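PDB 6W1W: motility-associated killing factor MakB, which is one component of a three-component cytotoxin resembling the alpha-pore-forming toxins and probably helps to form pores in target membranes. Local coordinates for residues S99-Q102 against W103-L107; L109-K112 against T113-N117; S155-Q158 against A159-I163; I258-A261 against I262-L266. One frame throughout, in Å; residues are numbered along the deposited sequence.

Interaction 1: S99-Q102 against W103-L107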
ATOM      1  N   SER A  99     -45.320  -1.787  10.027  1.00172.51           N
ATOM      2  CA  SER A  99     -45.698  -3.020  10.702  1.00161.51           C
ATOM      3  C   SER A  99     -44.485  -3.712  11.316  1.00149.03           C
ATOM      4  O   SER A  99     -43.345  -3.534  10.884  1.00145.20           O
ATOM      5  CB  SER A  99     -46.395  -3.972   9.727  1.00152.35           C
ATOM      6  OG  SER A  99     -47.563  -3.386   9.178  1.00157.72           O
ATOM      7  N   THR A 100     -44.757  -4.525  12.341  1.00127.03           N
ATOM      8  CA  THR A 100     -43.698  -5.308  12.967  1.00129.52           C
ATOM      9  C   THR A 100     -43.183  -6.395  12.033  1.00135.62           C
ATOM     10  O   THR A 100     -41.999  -6.744  12.080  1.00129.11           O
ATOM     11  CB  THR A 100     -44.200  -5.922  14.272  1.00134.25           C
ATOM     12  OG1 THR A 100     -43.257  -6.896  14.745  1.00118.60           O
ATOM     13  CG2 THR A 100     -45.558  -6.584  14.068  1.00135.84           C
ATOM     14  N   LYS A 101     -44.059  -6.951  11.193  1.00143.08           N
ATOM     15  CA  LYS A 101     -43.603  -7.867  10.154  1.00140.73           C
ATOM     16  C   LYS A 101     -42.670  -7.158   9.179  1.00139.05           C
ATOM     17  O   LYS A 101     -41.647  -7.717   8.767  1.00122.38           O
ATOM     18  CB  LYS A 101     -44.806  -8.464   9.418  1.00133.98           C
ATOM     19  CG  LYS A 101     -44.482  -9.082   8.058  1.00129.72           C
ATOM     20  CD  LYS A 101     -43.908 -10.487   8.181  1.00133.78           C
ATOM     21  CE  LYS A 101     -44.970 -11.479   8.641  1.00149.74           C
ATOM     22  NZ  LYS A 101     -46.133 -11.530   7.707  1.00143.58           N
ATOM     23  N   GLN A 102     -43.001  -5.916   8.814  1.00143.39           N
ATOM     24  CA  GLN A 102     -42.188  -5.173   7.858  1.00137.36           C
ATOM     25  C   GLN A 102     -40.812  -4.854   8.428  1.00125.49           C
ATOM     26  O   GLN A 102     -39.818  -4.837   7.691  1.00115.11           O
ATOM     27  CB  GLN A 102     -42.908  -3.890   7.447  1.00147.58           C
ATOM     28  CG  GLN A 102     -44.269  -4.122   6.815  1.00165.74           C
ATOM     29  CD  GLN A 102     -45.063  -2.839   6.661  1.00181.59           C
ATOM     30  OE1 GLN A 102     -44.559  -1.747   6.928  1.00178.69           O
ATOM     31  NE2 GLN A 102     -46.314  -2.966   6.232  1.00191.46           N
ATOM     32  N   TRP A 103     -40.734  -4.590   9.735  1.00127.32           N
ATOM     33  CA  TRP A 103     -39.436  -4.352  10.357  1.00128.97           C
ATOM     34  C   TRP A 103     -38.535  -5.575  10.242  1.00127.00           C
ATOM     35  O   TRP A 103     -37.341  -5.449   9.950  1.00128.50           O
ATOM     36  CB  TRP A 103     -39.609  -3.954  11.825  1.00142.07           C
ATOM     37  CG  TRP A 103     -39.958  -2.501  12.047  1.00141.71           C
ATOM     38  CD1 TRP A 103     -41.102  -2.010  12.609  1.00149.96           C
ATOM     39  CD2 TRP A 103     -39.157  -1.362  11.709  1.00125.03           C
ATOM     40  NE1 TRP A 103     -41.060  -0.637  12.642  1.00136.83           N
ATOM     41  CE2 TRP A 103     -39.877  -0.215  12.096  1.00131.50           C
ATOM     42  CE3 TRP A 103     -37.901  -1.202  11.115  1.00124.66           C
ATOM     43  CZ2 TRP A 103     -39.384   1.074  11.908  1.00133.05           C
ATOM     44  CZ3 TRP A 103     -37.412   0.077  10.932  1.00125.49           C
ATOM     45  CH2 TRP A 103     -38.153   1.199  11.326  1.00133.03           C
ATOM     46  N   ILE A 104     -39.090  -6.771  10.454  1.00133.73           N
ATOM     47  CA  ILE A 104     -38.286  -7.986  10.371  1.00124.02           C
ATOM     48  C   ILE A 104     -37.844  -8.239   8.936  1.00118.80           C
ATOM     49  O   ILE A 104     -36.686  -8.591   8.687  1.00102.77           O
ATOM     50  CB  ILE A 104     -39.056  -9.188  10.940  1.00108.02           C
ATOM     51  CG1 ILE A 104     -39.574  -8.877  12.344  1.00115.62           C
ATOM     52  CG2 ILE A 104     -38.154 -10.398  10.984  1.00106.85           C
ATOM     53  CD1 ILE A 104     -40.217 -10.058  13.042  1.00111.80           C
ATOM     54  N   GLU A 105     -38.755  -8.069   7.973  1.00119.30           N
ATOM     55  CA  GLU A 105     -38.383  -8.238   6.571  1.00120.33           C
ATOM     56  C   GLU A 105     -37.292  -7.255   6.172  1.00115.92           C
ATOM     57  O   GLU A 105     -36.385  -7.602   5.406  1.00114.80           O
ATOM     58  CB  GLU A 105     -39.611  -8.071   5.676  1.00132.28           C
ATOM     59  CG  GLU A 105     -40.710  -9.089   5.942  1.00157.49           C
ATOM     60  CD  GLU A 105     -41.901  -8.911   5.023  1.00165.76           C
ATOM     61  OE1 GLU A 105     -41.832  -8.052   4.119  1.00165.88           O
ATOM     62  OE2 GLU A 105     -42.906  -9.631   5.205  1.00162.75           O
ATOM     63  N   CYS A 106     -37.355  -6.027   6.692  1.00129.22           N
ATOM     64  CA  CYS A 106     -36.307  -5.053   6.404  1.00133.39           C
ATOM     65  C   CYS A 106     -35.010  -5.419   7.111  1.00131.23           C
ATOM     66  O   CYS A 106     -33.926  -5.316   6.525  1.00133.99           O
ATOM     67  CB  CYS A 106     -36.762  -3.652   6.810  1.00141.03           C
ATOM     68  SG  CYS A 106     -36.428  -2.385   5.564  1.00175.40           S
ATOM     69  N   LEU A 107     -35.103  -5.861   8.367  1.00122.41           N
ATOM     70  CA  LEU A 107     -33.904  -6.173   9.138  1.00114.80           C
ATOM     71  C   LEU A 107     -33.108  -7.310   8.504  1.00119.64           C
ATOM     72  O   LEU A 107     -31.881  -7.229   8.384  1.00118.79           O
ATOM     73  CB  LEU A 107     -34.282  -6.520  10.577  1.00112.50           C
ATOM     74  CG  LEU A 107     -33.973  -5.451  11.626  1.00124.89           C
ATOM     75  CD1 LEU A 107     -32.487  -5.131  11.623  1.00123.91           C
ATOM     76  CD2 LEU A 107     -34.793  -4.195  11.388  1.00102.43           C
TER
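The indole of Trp103 sits against the first turn of helix 100-151, where its CD1 lies 3.2 Å from the carbonyl O of Ser99. CG leaves on the side of the Trp103 backbone N (chi1 -81°), which holds the ring back along the chain. The Ser99 oxygen meets the ring obliquely, while Thr100 CA lies at the ring's edge, near its plane. Ser99 O also accepts the backbone bond from Trp103 N at 3.0 Å. One residue on, Ile104 CG1 packs 3.2 Å from Thr100 O, and its side chain touches Leu301 and Gln302 of helix 276-302. This is the close-fitting half of the turn; the Trp103 side chain also touches Asn93 and Thr98, and Cys106 pins the turn to helix 69-90 by its disulfide with Cys90.

Lys101, Gln102 and Glu105 make up the exposed side. Lys101, folded at three successive torsions, passes Glu105 with its methylene groups: CD is 3.3 Å from Glu105 OE2, yet NZ is 4.5 Å from that same oxygen, too far apart to count as a salt bridge. Ser99 is the N-cap, but its hydroxyl makes no capping bond. Instead the Gln102 side chain comes back to the helix start, where Ser99 N donates to Gln102 OE1 at 3.2 Å from above the amide plane. The covalent link and the backbone bonds therefore probably fix this helix end more firmly than the Lys101-Glu105 pair, whose attraction is at most a loose electrostatic one.

Interaction 2: L109-K112 against T113-N117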
ATOM      1  N   LEU A 109     -33.012  -8.098   5.474  1.00110.09           N
ATOM      2  CA  LEU A 109     -32.327  -7.598   4.286  1.00117.22           C
ATOM      3  C   LEU A 109     -30.961  -7.032   4.652  1.00109.45           C
ATOM      4  O   LEU A 109     -29.977  -7.250   3.933  1.00100.71           O
ATOM      5  CB  LEU A 109     -33.173  -6.540   3.577  1.00128.23           C
ATOM      6  CG  LEU A 109     -32.489  -5.861   2.383  1.00127.43           C
ATOM      7  CD1 LEU A 109     -32.122  -6.877   1.308  1.00117.76           C
ATOM      8  CD2 LEU A 109     -33.358  -4.748   1.810  1.00129.36           C
ATOM      9  N   LEU A 110     -30.881  -6.301   5.766  1.00104.98           N
ATOM     10  CA  LEU A 110     -29.583  -5.862   6.265  1.00101.35           C
ATOM     11  C   LEU A 110     -28.752  -7.046   6.735  1.00116.17           C
ATOM     12  O   LEU A 110     -27.538  -7.093   6.500  1.00109.17           O
ATOM     13  CB  LEU A 110     -29.767  -4.860   7.406  1.00103.29           C
ATOM     14  CG  LEU A 110     -30.433  -3.532   7.059  1.00111.17           C
ATOM     15  CD1 LEU A 110     -30.772  -2.773   8.327  1.00103.06           C
ATOM     16  CD2 LEU A 110     -29.525  -2.707   6.162  1.00116.11           C
ATOM     17  N   GLN A 111     -29.396  -8.012   7.395  1.00121.38           N
ATOM     18  CA  GLN A 111     -28.678  -9.170   7.917  1.00109.02           C
ATOM     19  C   GLN A 111     -28.019  -9.967   6.799  1.00110.05           C
ATOM     20  O   GLN A 111     -26.898 -10.461   6.958  1.00102.78           O
ATOM     21  CB  GLN A 111     -29.633 -10.051   8.716  1.00107.36           C
ATOM     22  CG  GLN A 111     -29.019 -11.333   9.234  1.00112.83           C
ATOM     23  CD  GLN A 111     -30.072 -12.338   9.637  1.00111.86           C
ATOM     24  OE1 GLN A 111     -30.154 -12.737  10.797  1.00117.90           O
ATOM     25  NE2 GLN A 111     -30.895 -12.747   8.676  1.00106.20           N
ATOM     26  N   LYS A 112     -28.696 -10.101   5.658  1.00122.50           N
ATOM     27  CA  LYS A 112     -28.075 -10.768   4.518  1.00131.15           C
ATOM     28  C   LYS A 112     -26.914  -9.941   3.983  1.00122.75           C
ATOM     29  O   LYS A 112     -25.817 -10.466   3.761  1.00128.36           O
ATOM     30  CB  LYS A 112     -29.110 -11.029   3.421  1.00144.28           C
ATOM     31  CG  LYS A 112     -28.591 -11.883   2.264  1.00149.57           C
ATOM     32  CD  LYS A 112     -29.651 -12.082   1.183  1.00150.83           C
ATOM     33  CE  LYS A 112     -29.846 -10.826   0.344  1.00149.42           C
ATOM     34  NZ  LYS A 112     -28.609 -10.459  -0.405  1.00142.34           N
ATOM     35  N   THR A 113     -27.134  -8.638   3.788  1.00116.54           N
ATOM     36  CA  THR A 113     -26.075  -7.779   3.266  1.00117.03           C
ATOM     37  C   THR A 113     -24.903  -7.700   4.236  1.00103.07           C
ATOM     38  O   THR A 113     -23.741  -7.729   3.816  1.00104.95           O
ATOM     39  CB  THR A 113     -26.626  -6.385   2.966  1.00128.12           C
ATOM     40  OG1 THR A 113     -27.830  -6.506   2.201  1.00142.27           O
ATOM     41  CG2 THR A 113     -25.616  -5.568   2.168  1.00118.55           C
ATOM     42  N   LEU A 114     -25.191  -7.607   5.537  1.00 98.92           N
ATOM     43  CA  LEU A 114     -24.125  -7.631   6.534  1.00 98.16           C
ATOM     44  C   LEU A 114     -23.309  -8.913   6.430  1.00108.80           C
ATOM     45  O   LEU A 114     -22.074  -8.871   6.374  1.00 96.08           O
ATOM     46  CB  LEU A 114     -24.710  -7.481   7.938  1.00 93.36           C
ATOM     47  CG  LEU A 114     -24.907  -6.049   8.433  1.00109.27           C
ATOM     48  CD1 LEU A 114     -25.764  -6.037   9.680  1.00120.91           C
ATOM     49  CD2 LEU A 114     -23.566  -5.406   8.715  1.00113.47           C
ATOM     50  N   LYS A 115     -23.991 -10.064   6.392  1.00118.82           N
ATOM     51  CA  LYS A 115     -23.301 -11.347   6.274  1.00107.18           C
ATOM     52  C   LYS A 115     -22.413 -11.391   5.036  1.00106.31           C
ATOM     53  O   LYS A 115     -21.287 -11.901   5.089  1.00102.73           O
ATOM     54  CB  LYS A 115     -24.318 -12.493   6.243  1.00105.92           C
ATOM     55  CG  LYS A 115     -24.703 -13.063   7.608  1.00117.20           C
ATOM     56  CD  LYS A 115     -25.803 -14.125   7.465  1.00126.06           C
ATOM     57  CE  LYS A 115     -25.975 -14.982   8.723  1.00122.00           C
ATOM     58  NZ  LYS A 115     -26.541 -14.248   9.892  1.00118.66           N
ATOM     59  N   GLN A 116     -22.900 -10.861   3.911  1.00112.67           N
ATOM     60  CA  GLN A 116     -22.090 -10.846   2.696  1.00112.19           C
ATOM     61  C   GLN A 116     -20.840 -10.001   2.880  1.00125.15           C
ATOM     62  O   GLN A 116     -19.749 -10.391   2.448  1.00133.24           O
ATOM     63  CB  GLN A 116     -22.900 -10.318   1.512  1.00122.11           C
ATOM     64  CG  GLN A 116     -24.109 -11.145   1.132  1.00142.52           C
ATOM     65  CD  GLN A 116     -24.863 -10.550  -0.041  1.00149.62           C
ATOM     66  OE1 GLN A 116     -26.095 -10.576  -0.082  1.00151.38           O
ATOM     67  NE2 GLN A 116     -24.125 -10.008  -1.005  1.00145.95           N
ATOM     68  N   ASN A 117     -20.979  -8.835   3.516  1.00120.95           N
ATOM     69  CA  ASN A 117     -19.855  -7.914   3.637  1.00108.08           C
ATOM     70  C   ASN A 117     -18.749  -8.503   4.503  1.00114.04           C
ATOM     71  O   ASN A 117     -17.568  -8.414   4.159  1.00128.66           O
ATOM     72  CB  ASN A 117     -20.327  -6.573   4.204  1.00107.75           C
ATOM     73  CG  ASN A 117     -21.093  -5.744   3.184  1.00112.22           C
ATOM     74  OD1 ASN A 117     -21.027  -6.005   1.981  1.00105.89           O
ATOM     75  ND2 ASN A 117     -21.821  -4.738   3.663  1.00 94.79           N
TER
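Thr113 OG1 turns back onto the carbonyl O of Leu109, one turn earlier in the same helix, and bonds to it at 2.9 Å. This is the intrahelical threonine-to-carbonyl bond, set in the long helix 100-151 of the toxin's helical bundle. The hydroxyl lies beside the Thr113 backbone N (chi1 -49°), close enough to share the acceptor: Thr113 N reaches Leu109 O as well, at 3.2 Å. The two donors come from opposite faces of the carbonyl plane, so this one oxygen satisfies both the buried hydroxyl and the main-chain N-H.

On the next carbonyl, Leu114 N meets Leu110 O, with Leu114 CG packed 3.4 Å from that oxygen. Outside this shell, Leu110 and Leu114 both lean on Tyr83 of helix 69-90, and Leu114 also touches Trp287 and Val294 of helix 276-302. These neighbours place the leucine side of the turn against two other helices.

Lys112, Lys115 and Gln116 are exposed, while Gln111 lies at the border, touching Leu291. Lys112 starts out extended and then bends at chi3 (75°) and chi4, bringing NZ round to Gln116 OE1; the modelled 2.5 Å between them is doubtfully short. Lys115 runs alongside Gln111, its NZ 3.9 Å from Gln111 CG.

Interaction 3: S155-Q158 against A159-I163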
ATOM      1  N   SER A 155      36.771  -9.442  -0.762  1.00135.74           N
ATOM      2  CA  SER A 155      37.866  -8.509  -0.516  1.00136.76           C
ATOM      3  C   SER A 155      37.412  -7.054  -0.515  1.00131.20           C
ATOM      4  O   SER A 155      38.201  -6.178  -0.140  1.00132.85           O
ATOM      5  CB  SER A 155      38.973  -8.703  -1.556  1.00136.54           C
ATOM      6  OG  SER A 155      38.530  -8.341  -2.851  1.00141.09           O
ATOM      7  N   GLU A 156      36.170  -6.779  -0.915  1.00117.79           N
ATOM      8  CA  GLU A 156      35.623  -5.430  -0.981  1.00116.79           C
ATOM      9  C   GLU A 156      34.341  -5.306  -0.166  1.00124.83           C
ATOM     10  O   GLU A 156      33.445  -4.537  -0.523  1.00120.10           O
ATOM     11  CB  GLU A 156      35.364  -5.020  -2.429  1.00116.48           C
ATOM     12  CG  GLU A 156      36.584  -5.085  -3.328  1.00122.90           C
ATOM     13  CD  GLU A 156      36.276  -4.687  -4.761  1.00133.57           C
ATOM     14  OE1 GLU A 156      35.948  -5.577  -5.574  1.00135.99           O
ATOM     15  OE2 GLU A 156      36.355  -3.482  -5.078  1.00139.61           O
ATOM     16  N   GLU A 157      34.239  -6.059   0.932  1.00121.53           N
ATOM     17  CA  GLU A 157      33.008  -6.055   1.715  1.00123.52           C
ATOM     18  C   GLU A 157      32.752  -4.685   2.333  1.00130.10           C
ATOM     19  O   GLU A 157      31.656  -4.127   2.197  1.00129.74           O
ATOM     20  CB  GLU A 157      33.064  -7.131   2.797  1.00125.57           C
ATOM     21  CG  GLU A 157      31.814  -7.151   3.656  1.00139.72           C
ATOM     22  CD  GLU A 157      31.870  -8.171   4.769  1.00149.64           C
ATOM     23  OE1 GLU A 157      32.985  -8.509   5.219  1.00153.80           O
ATOM     24  OE2 GLU A 157      30.789  -8.631   5.197  1.00145.40           O
ATOM     25  N   GLN A 158      33.756  -4.127   3.015  1.00135.44           N
ATOM     26  CA  GLN A 158      33.587  -2.820   3.643  1.00115.52           C
ATOM     27  C   GLN A 158      33.201  -1.762   2.617  1.00115.07           C
ATOM     28  O   GLN A 158      32.277  -0.972   2.848  1.00106.55           O
ATOM     29  CB  GLN A 158      34.865  -2.420   4.374  1.00123.16           C
ATOM     30  CG  GLN A 158      35.298  -3.413   5.439  1.00143.56           C
ATOM     31  CD  GLN A 158      36.431  -2.888   6.307  1.00167.73           C
ATOM     32  OE1 GLN A 158      36.779  -1.705   6.254  1.00173.74           O
ATOM     33  NE2 GLN A 158      37.013  -3.770   7.113  1.00163.66           N
ATOM     34  N   ALA A 159      33.882  -1.748   1.465  1.00114.93           N
ATOM     35  CA  ALA A 159      33.511  -0.832   0.390  1.00111.02           C
ATOM     36  C   ALA A 159      32.080  -1.065  -0.088  1.00112.30           C
ATOM     37  O   ALA A 159      31.405  -0.118  -0.509  1.00101.41           O
ATOM     38  CB  ALA A 159      34.490  -0.972  -0.777  1.00106.59           C
ATOM     39  N   MET A 160      31.595  -2.310  -0.022  1.00113.31           N
ATOM     40  CA  MET A 160      30.265  -2.604  -0.544  1.00108.52           C
ATOM     41  C   MET A 160      29.170  -2.317   0.475  1.00100.02           C
ATOM     42  O   MET A 160      28.062  -1.922   0.096  1.00 97.07           O
ATOM     43  CB  MET A 160      30.187  -4.056  -1.009  1.00127.05           C
ATOM     44  CG  MET A 160      30.872  -4.314  -2.335  1.00129.50           C
ATOM     45  SD  MET A 160      30.634  -6.005  -2.905  1.00130.67           S
ATOM     46  CE  MET A 160      31.222  -6.931  -1.491  1.00123.11           C
ATOM     47  N   VAL A 161      29.446  -2.522   1.767  1.00100.63           N
ATOM     48  CA  VAL A 161      28.447  -2.203   2.785  1.00100.64           C
ATOM     49  C   VAL A 161      28.117  -0.716   2.752  1.00118.52           C
ATOM     50  O   VAL A 161      26.956  -0.319   2.914  1.00112.32           O
ATOM     51  CB  VAL A 161      28.932  -2.645   4.178  1.00101.89           C
ATOM     52  CG1 VAL A 161      27.910  -2.260   5.247  1.00101.10           C
ATOM     53  CG2 VAL A 161      29.188  -4.139   4.203  1.00118.59           C
ATOM     54  N   ARG A 162      29.129   0.128   2.525  1.00113.22           N
ATOM     55  CA  ARG A 162      28.890   1.568   2.480  1.00119.95           C
ATOM     56  C   ARG A 162      28.022   1.950   1.290  1.00119.69           C
ATOM     57  O   ARG A 162      27.130   2.799   1.411  1.00123.63           O
ATOM     58  CB  ARG A 162      30.220   2.321   2.436  1.00118.68           C
ATOM     59  CG  ARG A 162      31.143   2.018   3.601  1.00106.24           C
ATOM     60  CD  ARG A 162      32.365   2.918   3.607  1.00104.51           C
ATOM     61  NE  ARG A 162      33.455   2.322   4.373  1.00107.29           N
ATOM     62  CZ  ARG A 162      34.560   1.818   3.832  1.00120.52           C
ATOM     63  NH1 ARG A 162      34.731   1.856   2.515  1.00108.00           N
ATOM     64  NH2 ARG A 162      35.499   1.287   4.609  1.00111.61           N
ATOM     65  N   ILE A 163      28.265   1.336   0.132  1.00104.89           N
ATOM     66  CA  ILE A 163      27.473   1.663  -1.048  1.00 98.40           C
ATOM     67  C   ILE A 163      26.031   1.204  -0.871  1.00102.02           C
ATOM     68  O   ILE A 163      25.090   1.908  -1.259  1.00100.22           O
ATOM     69  CB  ILE A 163      28.113   1.054  -2.306  1.00107.96           C
ATOM     70  CG1 ILE A 163      29.490   1.669  -2.550  1.00104.53           C
ATOM     71  CG2 ILE A 163      27.215   1.261  -3.517  1.00 92.93           C
ATOM     72  CD1 ILE A 163      30.178   1.131  -3.778  1.00108.71           C
TER
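The guanidinium of Arg162 carries the backbone O of Gln158 over one face, 3.6 Å above its plane and displaced toward the outside of the group. The Gln158 amide stands almost perpendicular to it, the planes 88° apart, so the two do not stack. Both side chains run alongside each other in the same direction, and Gln158 OE1 comes 3.6 Å from Arg162 NH2. Arg162 CG lies beside its own backbone N (chi1 -57°), which carries the chain back over the preceding turn and puts CG 3.3 Å from Gln158 O. That oxygen also receives a weak bond from Arg162 N.

All this belongs to the first two turns of helix 157-176, entered through Glu156 at the N-cap position. Glu156 O takes the N-H of Met160 at 2.9 Å. Met160 then wraps the same oxygen, with CG at 3.2 Å and the chain bent at chi3 so that CE comes back over the Glu156 carbonyl. The buried methionine touches Ala253 and Ala256 of helix 251-270 and Trp150 of helix 100-151, while the Glu156 carboxylate turns away to bond Ser250 OG through OE1.

On the exposed side Val161 lies alongside Glu157, pointing the same way, its CG2 4.0 Å from Glu157 CG and closer still to Glu157 O.

Interaction 4: I258-A261 against I262-L266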
ATOM      1  N   ILE A 258      24.738  -2.425  -5.152  1.00 89.70           N
ATOM      2  CA  ILE A 258      23.482  -1.810  -5.580  1.00 87.40           C
ATOM      3  C   ILE A 258      22.319  -2.777  -5.390  1.00110.57           C
ATOM      4  O   ILE A 258      21.337  -2.465  -4.702  1.00 84.65           O
ATOM      5  CB  ILE A 258      23.584  -1.336  -7.041  1.00 90.53           C
ATOM      6  CG1 ILE A 258      24.564  -0.164  -7.156  1.00 88.78           C
ATOM      7  CG2 ILE A 258      22.200  -0.971  -7.583  1.00 84.75           C
ATOM      8  CD1 ILE A 258      24.742   0.370  -8.564  1.00 89.85           C
ATOM      9  N   THR A 259      22.425  -3.974  -5.988  1.00117.58           N
ATOM     10  CA  THR A 259      21.311  -4.922  -6.005  1.00107.83           C
ATOM     11  C   THR A 259      20.914  -5.355  -4.598  1.00 92.72           C
ATOM     12  O   THR A 259      19.724  -5.524  -4.308  1.00103.27           O
ATOM     13  CB  THR A 259      21.665  -6.145  -6.857  1.00 96.04           C
ATOM     14  OG1 THR A 259      22.885  -6.731  -6.382  1.00104.61           O
ATOM     15  CG2 THR A 259      21.830  -5.754  -8.315  1.00 91.57           C
ATOM     16  N   LYS A 260      21.893  -5.540  -3.711  1.00 87.57           N
ATOM     17  CA  LYS A 260      21.573  -5.891  -2.331  1.00 87.55           C
ATOM     18  C   LYS A 260      20.668  -4.844  -1.689  1.00103.53           C
ATOM     19  O   LYS A 260      19.739  -5.190  -0.949  1.00108.49           O
ATOM     20  CB  LYS A 260      22.865  -6.079  -1.537  1.00 90.30           C
ATOM     21  CG  LYS A 260      22.809  -5.678  -0.073  1.00100.16           C
ATOM     22  CD  LYS A 260      22.009  -6.655   0.763  1.00111.31           C
ATOM     23  CE  LYS A 260      22.332  -6.513   2.241  1.00118.87           C
ATOM     24  NZ  LYS A 260      23.671  -7.079   2.575  1.00128.85           N
ATOM     25  N   ALA A 261      20.893  -3.561  -1.988  1.00 97.06           N
ATOM     26  CA  ALA A 261      20.080  -2.504  -1.390  1.00 99.81           C
ATOM     27  C   ALA A 261      18.688  -2.423  -2.007  1.00 92.20           C
ATOM     28  O   ALA A 261      17.720  -2.119  -1.300  1.00101.91           O
ATOM     29  CB  ALA A 261      20.790  -1.157  -1.516  1.00106.17           C
ATOM     30  N   ILE A 262      18.561  -2.684  -3.310  1.00 88.81           N
ATOM     31  CA  ILE A 262      17.238  -2.726  -3.931  1.00100.36           C
ATOM     32  C   ILE A 262      16.402  -3.854  -3.333  1.00105.83           C
ATOM     33  O   ILE A 262      15.216  -3.673  -3.028  1.00 88.30           O
ATOM     34  CB  ILE A 262      17.366  -2.866  -5.458  1.00102.15           C
ATOM     35  CG1 ILE A 262      18.396  -1.872  -5.988  1.00110.66           C
ATOM     36  CG2 ILE A 262      16.018  -2.636  -6.129  1.00 77.36           C
ATOM     37  CD1 ILE A 262      18.045  -0.434  -5.702  1.00123.27           C
ATOM     38  N   ILE A 263      17.006  -5.033  -3.151  1.00 96.99           N
ATOM     39  CA  ILE A 263      16.307  -6.122  -2.474  1.00104.65           C
ATOM     40  C   ILE A 263      15.980  -5.726  -1.042  1.00 95.87           C
ATOM     41  O   ILE A 263      14.862  -5.948  -0.558  1.00 99.66           O
ATOM     42  CB  ILE A 263      17.139  -7.421  -2.536  1.00114.61           C
ATOM     43  CG1 ILE A 263      16.743  -8.264  -3.752  1.00103.46           C
ATOM     44  CG2 ILE A 263      16.984  -8.250  -1.259  1.00103.73           C
ATOM     45  CD1 ILE A 263      17.180  -7.690  -5.074  1.00105.76           C
ATOM     46  N   GLN A 264      16.939  -5.102  -0.352  1.00102.58           N
ATOM     47  CA  GLN A 264      16.741  -4.730   1.046  1.00 96.19           C
ATOM     48  C   GLN A 264      15.580  -3.755   1.216  1.00 85.20           C
ATOM     49  O   GLN A 264      14.904  -3.772   2.252  1.00 85.79           O
ATOM     50  CB  GLN A 264      18.032  -4.139   1.614  1.00100.23           C
ATOM     51  CG  GLN A 264      17.990  -3.851   3.101  1.00113.19           C
ATOM     52  CD  GLN A 264      17.555  -5.045   3.917  1.00127.63           C
ATOM     53  OE1 GLN A 264      16.462  -5.058   4.480  1.00135.45           O
ATOM     54  NE2 GLN A 264      18.410  -6.059   3.988  1.00138.88           N
ATOM     55  N   THR A 265      15.319  -2.907   0.216  1.00 88.09           N
ATOM     56  CA  THR A 265      14.158  -2.027   0.308  1.00110.53           C
ATOM     57  C   THR A 265      12.878  -2.767  -0.059  1.00110.54           C
ATOM     58  O   THR A 265      11.817  -2.489   0.517  1.00101.45           O
ATOM     59  CB  THR A 265      14.336  -0.779  -0.574  1.00112.86           C
ATOM     60  OG1 THR A 265      14.606  -1.167  -1.927  1.00126.77           O
ATOM     61  CG2 THR A 265      15.482   0.109  -0.053  1.00101.40           C
ATOM     62  N   LEU A 266      12.964  -3.712  -1.000  1.00112.95           N
ATOM     63  CA  LEU A 266      11.818  -4.562  -1.310  1.00 94.36           C
ATOM     64  C   LEU A 266      11.387  -5.370  -0.092  1.00 90.44           C
ATOM     65  O   LEU A 266      10.189  -5.483   0.193  1.00 93.05           O
ATOM     66  CB  LEU A 266      12.152  -5.492  -2.474  1.00 77.62           C
ATOM     67  CG  LEU A 266      12.226  -4.883  -3.874  1.00 90.27           C
ATOM     68  CD1 LEU A 266      12.615  -5.933  -4.906  1.00 75.95           C
ATOM     69  CD2 LEU A 266      10.905  -4.236  -4.244  1.00 82.00           C
TER
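Ile258 and Ile262 pack against each other one turn apart on the buried side of helix 251-270, the element that packs against the toxin's beta-sheet and against two neighbouring helices.

The apolar contacts come first. Ile258 CG2 meets Ile262 CG1 at 4.2 Å. The first torsion of Ile262 (chi1 -47°) turns CG1 back toward the preceding turn, 3.3 Å from Ile258 O. Both isoleucines rest on Leu212 of strand 209-220 and Tyr201 of strand 193-203. Ile263 faces another way: its CD1 folds back to 3.4 Å from Thr259 O, and the side chain lies on Leu142 and Ile146 of helix 100-151. Ala261 touches Ile167 of helix 157-176.

Main-chain bonds of the helix run from each N-H to the carbonyl four residues back. Ile263 N meets Thr259 O at 3.0 Å, and Ile262, Gln264 and Thr265 each donate in the same way.

Charged and polar side chains make up the third group. Lys260 forms a cation-pi interaction with Trp150, and a bound 1,2-ethanediol, most likely picked up during crystallisation, lies near it. Thr259 OG1 bonds chiefly to Ala255 O, with Ala256 O as a second acceptor, which satisfies this buried hydroxyl within its own helix. Thr265 keeps its hydroxyl between the backbone N and the carbonyl carbon (chi1 55°), with CG2 3.4 Å from Ala261 O. From there OG1 donates to Ile262 O at 2.8 Å, arriving on the same face of that carbonyl as Leu266 N.

In the fold
All four are local contacts within helices, spread along an elongated molecule. Interactions 1 and 3 are at the surface, 2 is partly buried and 4 is buried. Interactions 1 and 2 share helix 100-151, with centres 15 Å apart, and both lean on helix 276-302; interaction 1 carries one half of a disulfide. Interactions 3 and 4 lie on the opposite side of the chain's centre, on helices 157-176 and 251-270, with nearest atoms about 5 Å apart. Trp150, from the far part of helix 100-151, touches both. Interaction 4 has aliphatic groups packed against the sheet and two helices; charged and amide side chains are more prominent in the other three, on their exposed sides.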